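Local coordinates for protein transcription elongation factor SPT6 (Candida glabrata, PDB 3PJP) that binds the phosphorylated C-terminal repeat domain of RNA polymerase II through its tandem SH2 domain and probably acts as a histone H3-H4 chaperone during transcription elongation, at residues F33-S38 against L45-K50; V59-L64 against L76-Q81; P144-L149 against N163-H168. One frame throughout, in Å; residues are numbered along the deposited sequence.

Contact 1 of 3, residues F33-S38 against L45-K50; sequences FVIRQS and LAITWK. With ACT (acetate ion), chain C.
Arg36 holds an acetate ion end-on with both terminal nitrogens: NH1 gives a nearly straight hydrogen bond to OXT of the acetate (2.9 Å), and NH2 another to the acetate O (2.7 Å). The ion, probably from the crystallisation liquor, is also bound by the backbone N of Ser39. Three further contacts fix the guanidinium. Its NE donates to Thr48 OG1 at 2.8 Å, in the guanidinium plane and with an angle of 172° at the hydrogen. NH1 also makes a bent hydrogen bond to Gln37 O (2.8 Å), the oxygen lying off the guanidinium plane, while the small methyl of Ala46 (CB) stands over the centre of one face, leaving the edge to the polar partners. Arginine suits this place because its planar, charged end can serve the anion and the two anchors at once. CG takes the crowded position between the backbone N and carbonyl carbon (chi1 59°), and the extended chain beyond it then crosses to Thr48. Thr48 is itself placed by a hydrogen bond between OG1 and His58 ND1, a second-shell link.

Behind this lies an antiparallel ladder. Val34 and Thr48 exchange two backbone hydrogen bonds, each 3.0 Å between N and O, and Arg36 and Ala46 form the other hydrogen-bonded pair. The FVIRQS sequence matches the FLVRES-type strand of SH2 domains, whose arginine binds phosphate, so the acetate plausibly marks a phosphate pocket.

On the other face the branched Ile35 and Ile47 lie side by side through their CG1 atoms, 4.0 Å apart, and Phe33 and Trp49 meet at CB. There Phe33 and Trp49 pack on Leu94 of helix 86-105; on the arginine face helix 18-25 brings Ala21 against Val34, Arg36 and Thr48, and strand 55-64 continues the sheet beside strand 44-52.

Contact 2 of 3, residues V59-L64 against L76-Q81; sequences VDIQEL and LVVEGQ
Val59 begins the contact with a tight touch: its CG1, anti to the backbone N, meets Val78 CG1 at 3.4 Å, the two side chains crossing at about a right angle. Asp60 joins through its backbone, since a water donates to its carbonyl O and accepts from Glu79 N where the strands splay apart; its carboxylate turns instead to His44. Ile61 uses both branches, CG2 against Leu76 CB (3.9 Å) and CG1 against Val78 CG2, so a beta-branched residue can touch two neighbours at once. Gln62 makes the antiparallel hydrogen-bonded pair with Val77: Gln62 N to Val77 O is 2.9 Å, Val77 N to Gln62 O 2.7 Å. Its amide, swung round by a bend at chi2 (86°), reaches Asp43. Glu63 lays its aliphatic CG beside Leu76 CD2, while its carboxylate is taken by Gly73 N, Arg6 and Lys66. Leu64 finally sets CD1 against Val77 CG2 at 3.8 Å. Beyond Val78 a type I' turn, with Glu79 and Gly80 at positive phi, reverses the chain toward strand 81-83. Strand 44-52 flanks strand 55-64 on its other edge, and Ile89 and Tyr93 of helix 86-105 pack on Val78.

Contact 3 of 3, residues P144-L149 against N163-H168; sequences PGWFYL and NVKLTH
Strands 146-149 and 163-166 run antiparallel, their axes 4.6 Å apart at an angle of 151°, with Phe147 and Val164 as the hydrogen-bonded pair between the non-hydrogen-bonded pairs Trp146-Lys165 and Tyr148-Asn163. Phe147 N reaches Val164 O at 2.7 Å, and Leu166 N meets Gly145 O almost along the carbonyl axis. Gly145 has a positive phi (103°), a turn of the backbone that glycine takes readily just ahead of the strand.

Trp146 and Lys165 cross at about a right angle. The lysine runs over one face of the indole: CB stands 3.5 Å above the centroid of the six-membered ring in a CH-pi contact, only 7° off its normal, and CD lies 3.4 Å from Trp146 NE1. The bend at chi2 of Lys165 lays its methylenes along the ring, a good use of a long, greasy chain with a charged tip at the partly exposed surface. Asn163 CB touches the same indole, and a water donates to both Asn163 OD1 and Phe147 O, giving the exposed amide a polar neighbour. On the opposite face the side chains that meet are apolar: Phe147 CB rests on Val164 CB at 4.1 Å, and the edge of its ring, at CE2, meets Leu166 CB at 4.0 Å. Leu149 CB adds itself to Val164 CG2.

This greasy face is pressed by Leu101 and Leu104 of helix 86-105 against Phe147 and by Phe171 against Val164 and Leu166. The arrangement is a beta hairpin in the central antiparallel sheet of an SH2 fold, here the second SH2 domain of the tandem.

Overall arrangement
From the N terminus, strand 33-37 and strand 44-52 close a short loop in contact 1. The chain then turns directly into strand 55-64, which pairs back onto strand 44-52, so contact 2 opens one strand further on and closes the longer loop before strand 75-78; the two contacts share one sheet, that of the first SH2 domain. Helix 86-105 leads on to the second domain, where contact 3 joins strands 146-152 and 159-166 in a separate sheet. The three lie in series, with no nesting or crossing. Helix 86-105 touches all of them, and Trp49 against Leu166 and Gln81 against His168 tie the two domains directly.

Contact 1 of 3, residues F33-S38 against L45-K50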
loop_
_atom_site.group_PDB
_atom_site.type_symbol
_atom_site.label_atom_id
_atom_site.label_comp_id
_atom_site.label_asym_id
_atom_site.label_seq_id
_atom_site.Cartn_x
_atom_site.Cartn_y
_atom_site.Cartn_z
ATOM N N PHE A 33 6.843 -10.155 -8.238
ATOM C CA PHE A 33 6.696 -10.722 -6.907
ATOM C C PHE A 33 7.289 -12.122 -6.829
ATOM O O PHE A 33 7.627 -12.723 -7.842
ATOM C CB PHE A 33 5.205 -10.761 -6.505
ATOM C CG PHE A 33 4.395 -11.750 -7.291
ATOM C CD1 PHE A 33 4.189 -13.046 -6.821
ATOM C CD2 PHE A 33 3.867 -11.401 -8.513
ATOM C CE1 PHE A 33 3.452 -13.966 -7.560
ATOM C CE2 PHE A 33 3.129 -12.325 -9.258
ATOM C CZ PHE A 33 2.932 -13.603 -8.773
ATOM N N VAL A 34 7.415 -12.622 -5.607
ATOM C CA VAL A 34 7.627 -14.040 -5.365
ATOM C C VAL A 34 6.756 -14.475 -4.204
ATOM O O VAL A 34 6.435 -13.676 -3.317
ATOM C CB VAL A 34 9.092 -14.372 -5.014
ATOM C CG1 VAL A 34 9.997 -14.165 -6.230
ATOM C CG2 VAL A 34 9.561 -13.551 -3.818
ATOM N N ILE A 35 6.360 -15.739 -4.222
ATOM C CA ILE A 35 5.783 -16.374 -3.052
ATOM C C ILE A 35 6.945 -17.094 -2.366
ATOM O O ILE A 35 7.830 -17.627 -3.031
ATOM C CB ILE A 35 4.686 -17.370 -3.466
ATOM C CG1 ILE A 35 3.728 -16.696 -4.441
ATOM C CG2 ILE A 35 3.964 -17.927 -2.252
ATOM C CD1 ILE A 35 2.615 -17.600 -4.927
ATOM N N ARG A 36 6.972 -17.097 -1.042
ATOM C CA ARG A 36 8.132 -17.651 -0.359
ATOM C C ARG A 36 7.820 -18.227 1.010
ATOM O O ARG A 36 6.682 -18.159 1.501
ATOM C CB ARG A 36 9.228 -16.591 -0.218
ATOM C CG ARG A 36 8.784 -15.354 0.555
ATOM C CD ARG A 36 9.979 -14.437 0.824
ATOM N NE ARG A 36 9.615 -13.205 1.529
ATOM C CZ ARG A 36 9.460 -13.109 2.846
ATOM N NH1 ARG A 36 9.596 -14.181 3.615
ATOM N NH2 ARG A 36 9.154 -11.939 3.399
ATOM N N GLN A 37 8.865 -18.783 1.606
ATOM C CA GLN A 37 8.882 -19.254 2.980
ATOM C C GLN A 37 8.642 -18.075 3.916
ATOM O O GLN A 37 9.165 -16.984 3.697
ATOM C CB GLN A 37 10.252 -19.895 3.256
ATOM C CG GLN A 37 10.605 -20.135 4.717
ATOM C CD GLN A 37 12.081 -20.493 4.904
ATOM O OE1 GLN A 37 12.472 -21.659 4.809
ATOM N NE2 GLN A 37 12.904 -19.485 5.159
ATOM N N SER A 38 7.822 -18.288 4.941
ATOM C CA SER A 38 7.618 -17.288 5.973
ATOM C C SER A 38 8.517 -17.556 7.173
ATOM O O SER A 38 8.721 -18.704 7.564
ATOM C CB SER A 38 6.158 -17.279 6.415
ATOM O OG SER A 38 5.981 -16.455 7.548
ATOM N N LEU A 45 2.880 -18.572 4.818
ATOM C CA LEU A 45 3.696 -18.324 3.639
ATOM C C LEU A 45 3.784 -16.816 3.492
ATOM O O LEU A 45 3.185 -16.070 4.275
ATOM C CB LEU A 45 3.070 -18.937 2.379
ATOM C CG LEU A 45 2.909 -20.453 2.276
ATOM C CD1 LEU A 45 1.980 -20.785 1.121
ATOM C CD2 LEU A 45 4.264 -21.154 2.097
ATOM N N ALA A 46 4.526 -16.351 2.500
ATOM C CA ALA A 46 4.671 -14.913 2.329
ATOM C C ALA A 46 4.778 -14.518 0.865
ATOM O O ALA A 46 5.205 -15.304 0.026
ATOM C CB ALA A 46 5.880 -14.401 3.117
ATOM N N ILE A 47 4.361 -13.297 0.559
ATOM C CA ILE A 47 4.591 -12.738 -0.763
ATOM C C ILE A 47 5.421 -11.477 -0.616
ATOM O O ILE A 47 5.116 -10.625 0.211
ATOM C CB ILE A 47 3.281 -12.416 -1.498
ATOM C CG1 ILE A 47 2.641 -13.699 -2.030
ATOM C CG2 ILE A 47 3.525 -11.459 -2.656
ATOM C CD1 ILE A 47 1.236 -13.483 -2.589
ATOM N N THR A 48 6.489 -11.373 -1.398
ATOM C CA THR A 48 7.235 -10.123 -1.469
ATOM C C THR A 48 7.011 -9.536 -2.845
ATOM O O THR A 48 7.075 -10.250 -3.839
ATOM C CB THR A 48 8.752 -10.341 -1.257
ATOM O OG1 THR A 48 8.977 -10.887 0.047
ATOM C CG2 THR A 48 9.499 -9.029 -1.405
ATOM N N TRP A 49 6.728 -8.240 -2.913
ATOM C CA TRP A 49 6.535 -7.613 -4.213
ATOM C C TRP A 49 7.183 -6.247 -4.278
ATOM O O TRP A 49 7.450 -5.623 -3.244
ATOM C CB TRP A 49 5.053 -7.572 -4.618
ATOM C CG TRP A 49 4.119 -6.690 -3.784
ATOM C CD1 TRP A 49 3.646 -6.947 -2.533
ATOM C CD2 TRP A 49 3.533 -5.453 -4.193
ATOM N NE1 TRP A 49 2.793 -5.927 -2.124
ATOM C CE2 TRP A 49 2.715 -5.000 -3.132
ATOM C CE3 TRP A 49 3.618 -4.684 -5.356
ATOM C CZ2 TRP A 49 1.989 -3.806 -3.204
ATOM C CZ3 TRP A 49 2.906 -3.510 -5.428
ATOM C CH2 TRP A 49 2.099 -3.074 -4.358
ATOM N N LYS A 50 7.456 -5.795 -5.497
ATOM C CA LYS A 50 8.188 -4.549 -5.696
ATOM C C LYS A 50 7.251 -3.388 -6.012
ATOM O O LYS A 50 6.485 -3.438 -6.969
ATOM C CB LYS A 50 9.237 -4.694 -6.804
ATOM C CG LYS A 50 10.084 -3.435 -7.000
ATOM C CD LYS A 50 11.076 -3.578 -8.161
ATOM C CE LYS A 50 11.882 -2.286 -8.314
ATOM N NZ LYS A 50 12.921 -2.369 -9.372
HETATM C C ACT C . 8.765 -13.156 6.726
HETATM O O ACT C . 9.092 -12.126 6.103
HETATM O OXT ACT C . 9.447 -14.179 6.491
HETATM C CH3 ACT C . 7.624 -13.158 7.697
#

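Contact 2 of 3, residues V59-L64 against L76-Q81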
loop_
_atom_site.group_PDB
_atom_site.type_symbol
_atom_site.label_atom_id
_atom_site.label_comp_id
_atom_site.label_asym_id
_atom_site.label_seq_id
_atom_site.Cartn_x
_atom_site.Cartn_y
_atom_site.Cartn_z
ATOM N N VAL A 59 4.098 -9.471 2.414
ATOM C CA VAL A 59 2.704 -9.753 2.735
ATOM C C VAL A 59 2.614 -11.139 3.343
ATOM O O VAL A 59 3.080 -12.121 2.746
ATOM C CB VAL A 59 1.862 -9.684 1.464
ATOM C CG1 VAL A 59 0.373 -9.916 1.774
ATOM C CG2 VAL A 59 2.072 -8.346 0.775
ATOM N N ASP A 60 2.039 -11.232 4.538
ATOM C CA ASP A 60 1.930 -12.531 5.183
ATOM C C ASP A 60 0.685 -13.273 4.750
ATOM O O ASP A 60 -0.380 -12.688 4.595
ATOM C CB ASP A 60 1.951 -12.421 6.703
ATOM C CG ASP A 60 1.852 -13.781 7.372
ATOM O OD1 ASP A 60 2.874 -14.492 7.442
ATOM O OD2 ASP A 60 0.749 -14.134 7.830
ATOM N N ILE A 61 0.851 -14.576 4.545
ATOM C CA ILE A 61 -0.260 -15.472 4.249
ATOM C C ILE A 61 -0.402 -16.494 5.379
ATOM O O ILE A 61 0.518 -17.272 5.651
ATOM C CB ILE A 61 -0.042 -16.202 2.905
ATOM C CG1 ILE A 61 0.115 -15.195 1.766
ATOM C CG2 ILE A 61 -1.224 -17.102 2.593
ATOM C CD1 ILE A 61 0.694 -15.810 0.504
ATOM N N GLN A 62 -1.549 -16.486 6.045
ATOM C CA GLN A 62 -1.825 -17.462 7.096
ATOM C C GLN A 62 -2.598 -18.651 6.524
ATOM O O GLN A 62 -3.606 -18.487 5.819
ATOM C CB GLN A 62 -2.627 -16.818 8.229
ATOM C CG GLN A 62 -3.206 -17.801 9.247
ATOM C CD GLN A 62 -2.236 -18.167 10.353
ATOM O OE1 GLN A 62 -1.821 -17.312 11.142
ATOM N NE2 GLN A 62 -1.867 -19.446 10.421
ATOM N N GLU A 63 -2.139 -19.862 6.821
ATOM C CA GLU A 63 -2.867 -21.047 6.365
ATOM C C GLU A 63 -3.860 -21.534 7.402
ATOM O O GLU A 63 -3.596 -21.483 8.598
ATOM C CB GLU A 63 -1.903 -22.187 6.082
ATOM C CG GLU A 63 -0.906 -21.924 5.007
ATOM C CD GLU A 63 0.005 -23.116 4.836
ATOM O OE1 GLU A 63 0.945 -23.242 5.639
ATOM O OE2 GLU A 63 -0.241 -23.935 3.928
ATOM N N LEU A 64 -5.002 -22.017 6.926
ATOM C CA LEU A 64 -5.944 -22.742 7.761
ATOM C C LEU A 64 -6.287 -24.056 7.079
ATOM O O LEU A 64 -6.096 -24.213 5.871
ATOM C CB LEU A 64 -7.236 -21.950 7.947
ATOM C CG LEU A 64 -7.149 -20.467 8.306
ATOM C CD1 LEU A 64 -8.545 -19.892 8.346
ATOM C CD2 LEU A 64 -6.422 -20.255 9.630
ATOM N N LEU A 76 -6.486 -19.876 2.670
ATOM C CA LEU A 76 -5.361 -18.976 2.897
ATOM C C LEU A 76 -5.867 -17.590 3.222
ATOM O O LEU A 76 -6.729 -17.070 2.527
ATOM C CB LEU A 76 -4.492 -18.905 1.644
ATOM C CG LEU A 76 -3.991 -20.230 1.059
ATOM C CD1 LEU A 76 -3.255 -19.951 -0.240
ATOM C CD2 LEU A 76 -3.113 -21.006 2.039
ATOM N N VAL A 77 -5.303 -16.990 4.261
ATOM C CA VAL A 77 -5.794 -15.693 4.739
ATOM C C VAL A 77 -4.759 -14.599 4.511
ATOM O O VAL A 77 -3.598 -14.742 4.898
ATOM C CB VAL A 77 -6.146 -15.748 6.229
ATOM C CG1 VAL A 77 -6.782 -14.423 6.672
ATOM C CG2 VAL A 77 -7.106 -16.891 6.493
ATOM N N VAL A 78 -5.173 -13.523 3.846
ATOM C CA VAL A 78 -4.316 -12.358 3.681
ATOM C C VAL A 78 -5.071 -11.126 4.157
ATOM O O VAL A 78 -6.156 -10.834 3.665
ATOM C CB VAL A 78 -3.904 -12.125 2.223
ATOM C CG1 VAL A 78 -2.872 -10.995 2.154
ATOM C CG2 VAL A 78 -3.314 -13.390 1.632
ATOM N N GLU A 79 -4.476 -10.427 5.118
ATOM C CA GLU A 79 -5.077 -9.223 5.692
ATOM C C GLU A 79 -6.568 -9.371 5.957
ATOM O O GLU A 79 -7.380 -8.534 5.540
ATOM C CB GLU A 79 -4.790 -8.018 4.796
ATOM C CG GLU A 79 -3.304 -7.813 4.565
ATOM C CD GLU A 79 -2.974 -6.445 4.014
ATOM O OE1 GLU A 79 -3.833 -5.541 4.096
ATOM O OE2 GLU A 79 -1.847 -6.276 3.505
ATOM N N GLY A 80 -6.931 -10.454 6.639
ATOM C CA GLY A 80 -8.294 -10.623 7.107
ATOM C C GLY A 80 -9.235 -11.235 6.089
ATOM O O GLY A 80 -10.375 -11.564 6.410
ATOM N N GLN A 81 -8.759 -11.402 4.861
ATOM C CA GLN A 81 -9.590 -11.961 3.808
ATOM C C GLN A 81 -9.236 -13.415 3.493
ATOM O O GLN A 81 -8.061 -13.755 3.304
ATOM C CB GLN A 81 -9.483 -11.125 2.535
ATOM C CG GLN A 81 -10.305 -11.695 1.402
ATOM C CD GLN A 81 -11.774 -11.722 1.750
ATOM O OE1 GLN A 81 -12.334 -10.707 2.162
ATOM N NE2 GLN A 81 -12.405 -12.886 1.610
HETATM O O HOH W 1 -1.713 -10.791 5.855
HETATM O O HOH W 2 -0.051 -8.687 5.094
#

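Contact 3 of 3, residues P144-L149 against N163-H168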
loop_
_atom_site.group_PDB
_atom_site.type_symbol
_atom_site.label_atom_id
_atom_site.label_comp_id
_atom_site.label_asym_id
_atom_site.label_seq_id
_atom_site.Cartn_x
_atom_site.Cartn_y
_atom_site.Cartn_z
ATOM N N PRO A 144 6.870 0.795 3.535
ATOM C CA PRO A 144 6.357 0.426 2.214
ATOM C C PRO A 144 4.873 0.102 2.207
ATOM O O PRO A 144 4.379 -0.684 3.018
ATOM C CB PRO A 144 7.161 -0.832 1.863
ATOM C CG PRO A 144 8.430 -0.683 2.622
ATOM C CD PRO A 144 8.039 -0.018 3.916
ATOM N N GLY A 145 4.169 0.723 1.277
ATOM C CA GLY A 145 2.740 0.542 1.162
ATOM C C GLY A 145 1.949 1.699 1.722
ATOM O O GLY A 145 0.743 1.736 1.557
ATOM N N TRP A 146 2.626 2.635 2.383
ATOM C CA TRP A 146 1.961 3.840 2.895
ATOM C C TRP A 146 2.249 5.012 1.973
ATOM O O TRP A 146 3.245 5.022 1.253
ATOM C CB TRP A 146 2.421 4.185 4.314
ATOM C CG TRP A 146 1.875 3.287 5.389
ATOM C CD1 TRP A 146 2.392 2.097 5.804
ATOM C CD2 TRP A 146 0.723 3.526 6.191
ATOM N NE1 TRP A 146 1.626 1.572 6.816
ATOM C CE2 TRP A 146 0.596 2.438 7.075
ATOM C CE3 TRP A 146 -0.217 4.558 6.250
ATOM C CZ2 TRP A 146 -0.440 2.350 8.002
ATOM C CZ3 TRP A 146 -1.253 4.461 7.162
ATOM C CH2 TRP A 146 -1.357 3.363 8.023
ATOM N N PHE A 147 1.349 5.993 2.016
ATOM C CA PHE A 147 1.495 7.247 1.318
ATOM C C PHE A 147 1.360 8.362 2.354
ATOM O O PHE A 147 0.667 8.207 3.378
ATOM C CB PHE A 147 0.384 7.421 0.286
ATOM C CG PHE A 147 0.487 6.481 -0.875
ATOM C CD1 PHE A 147 1.095 6.885 -2.052
ATOM C CD2 PHE A 147 -0.025 5.203 -0.789
ATOM C CE1 PHE A 147 1.196 6.022 -3.132
ATOM C CE2 PHE A 147 0.070 4.332 -1.866
ATOM C CZ PHE A 147 0.684 4.748 -3.036
ATOM N N TYR A 148 2.014 9.485 2.089
ATOM C CA TYR A 148 1.701 10.699 2.829
ATOM C C TYR A 148 0.601 11.469 2.115
ATOM O O TYR A 148 0.507 11.442 0.887
ATOM C CB TYR A 148 2.918 11.609 2.964
ATOM C CG TYR A 148 4.106 10.981 3.620
ATOM C CD1 TYR A 148 4.084 10.632 4.965
ATOM C CD2 TYR A 148 5.265 10.748 2.895
ATOM C CE1 TYR A 148 5.197 10.062 5.568
ATOM C CE2 TYR A 148 6.374 10.177 3.480
ATOM C CZ TYR A 148 6.341 9.837 4.814
ATOM O OH TYR A 148 7.471 9.274 5.379
ATOM N N LEU A 149 -0.241 12.133 2.898
ATOM C CA LEU A 149 -1.191 13.109 2.398
ATOM C C LEU A 149 -0.832 14.409 3.101
ATOM O O LEU A 149 -1.071 14.558 4.293
ATOM C CB LEU A 149 -2.616 12.685 2.748
ATOM C CG LEU A 149 -3.789 13.664 2.613
ATOM C CD1 LEU A 149 -3.735 14.499 1.340
ATOM C CD2 LEU A 149 -5.090 12.884 2.672
ATOM N N ASN A 163 -1.885 10.138 6.829
ATOM C CA ASN A 163 -1.263 8.905 6.361
ATOM C C ASN A 163 -2.300 8.028 5.688
ATOM O O ASN A 163 -3.394 7.862 6.209
ATOM C CB ASN A 163 -0.627 8.160 7.526
ATOM C CG ASN A 163 0.493 8.961 8.180
ATOM O OD1 ASN A 163 1.612 9.009 7.670
ATOM N ND2 ASN A 163 0.186 9.613 9.294
ATOM N N VAL A 164 -1.934 7.469 4.538
ATOM C CA VAL A 164 -2.864 6.673 3.744
ATOM C C VAL A 164 -2.224 5.313 3.501
ATOM O O VAL A 164 -1.079 5.238 3.058
ATOM C CB VAL A 164 -3.152 7.342 2.388
ATOM C CG1 VAL A 164 -4.002 6.428 1.511
ATOM C CG2 VAL A 164 -3.865 8.678 2.577
ATOM N N LYS A 165 -2.948 4.231 3.804
ATOM C CA LYS A 165 -2.406 2.880 3.611
ATOM C C LYS A 165 -3.028 2.232 2.379
ATOM O O LYS A 165 -4.252 2.196 2.224
ATOM C CB LYS A 165 -2.648 2.017 4.856
ATOM C CG LYS A 165 -2.299 0.518 4.677
ATOM C CD LYS A 165 -0.856 0.214 4.970
ATOM C CE LYS A 165 -0.642 -1.302 5.056
ATOM N NZ LYS A 165 0.777 -1.667 5.317
ATOM N N LEU A 166 -2.169 1.739 1.495
ATOM C CA LEU A 166 -2.628 1.001 0.318
ATOM C C LEU A 166 -3.116 -0.362 0.776
ATOM O O LEU A 166 -2.369 -1.103 1.412
ATOM C CB LEU A 166 -1.449 0.814 -0.647
ATOM C CG LEU A 166 -1.744 -0.059 -1.869
ATOM C CD1 LEU A 166 -2.771 0.615 -2.754
ATOM C CD2 LEU A 166 -0.448 -0.352 -2.663
ATOM N N THR A 167 -4.367 -0.695 0.470
ATOM C CA THR A 167 -4.859 -2.053 0.721
ATOM C C THR A 167 -5.317 -2.690 -0.582
ATOM O O THR A 167 -5.294 -2.059 -1.636
ATOM C CB THR A 167 -6.022 -2.087 1.724
ATOM O OG1 THR A 167 -7.215 -1.637 1.072
ATOM C CG2 THR A 167 -5.717 -1.207 2.947
ATOM N N HIS A 168 -5.716 -3.954 -0.519
ATOM C CA HIS A 168 -6.197 -4.622 -1.723
ATOM C C HIS A 168 -7.591 -4.158 -2.143
ATOM O O HIS A 168 -8.037 -4.450 -3.248
ATOM C CB HIS A 168 -6.141 -6.152 -1.581
ATOM C CG HIS A 168 -7.116 -6.722 -0.592
ATOM N ND1 HIS A 168 -6.919 -6.669 0.771
ATOM C CD2 HIS A 168 -8.274 -7.401 -0.776
ATOM C CE1 HIS A 168 -7.923 -7.271 1.385
ATOM N NE2 HIS A 168 -8.756 -7.729 0.468
HETATM O O HOH W 3 0.203 -1.365 1.935
HETATM O O HOH W 4 2.316 7.335 5.597
#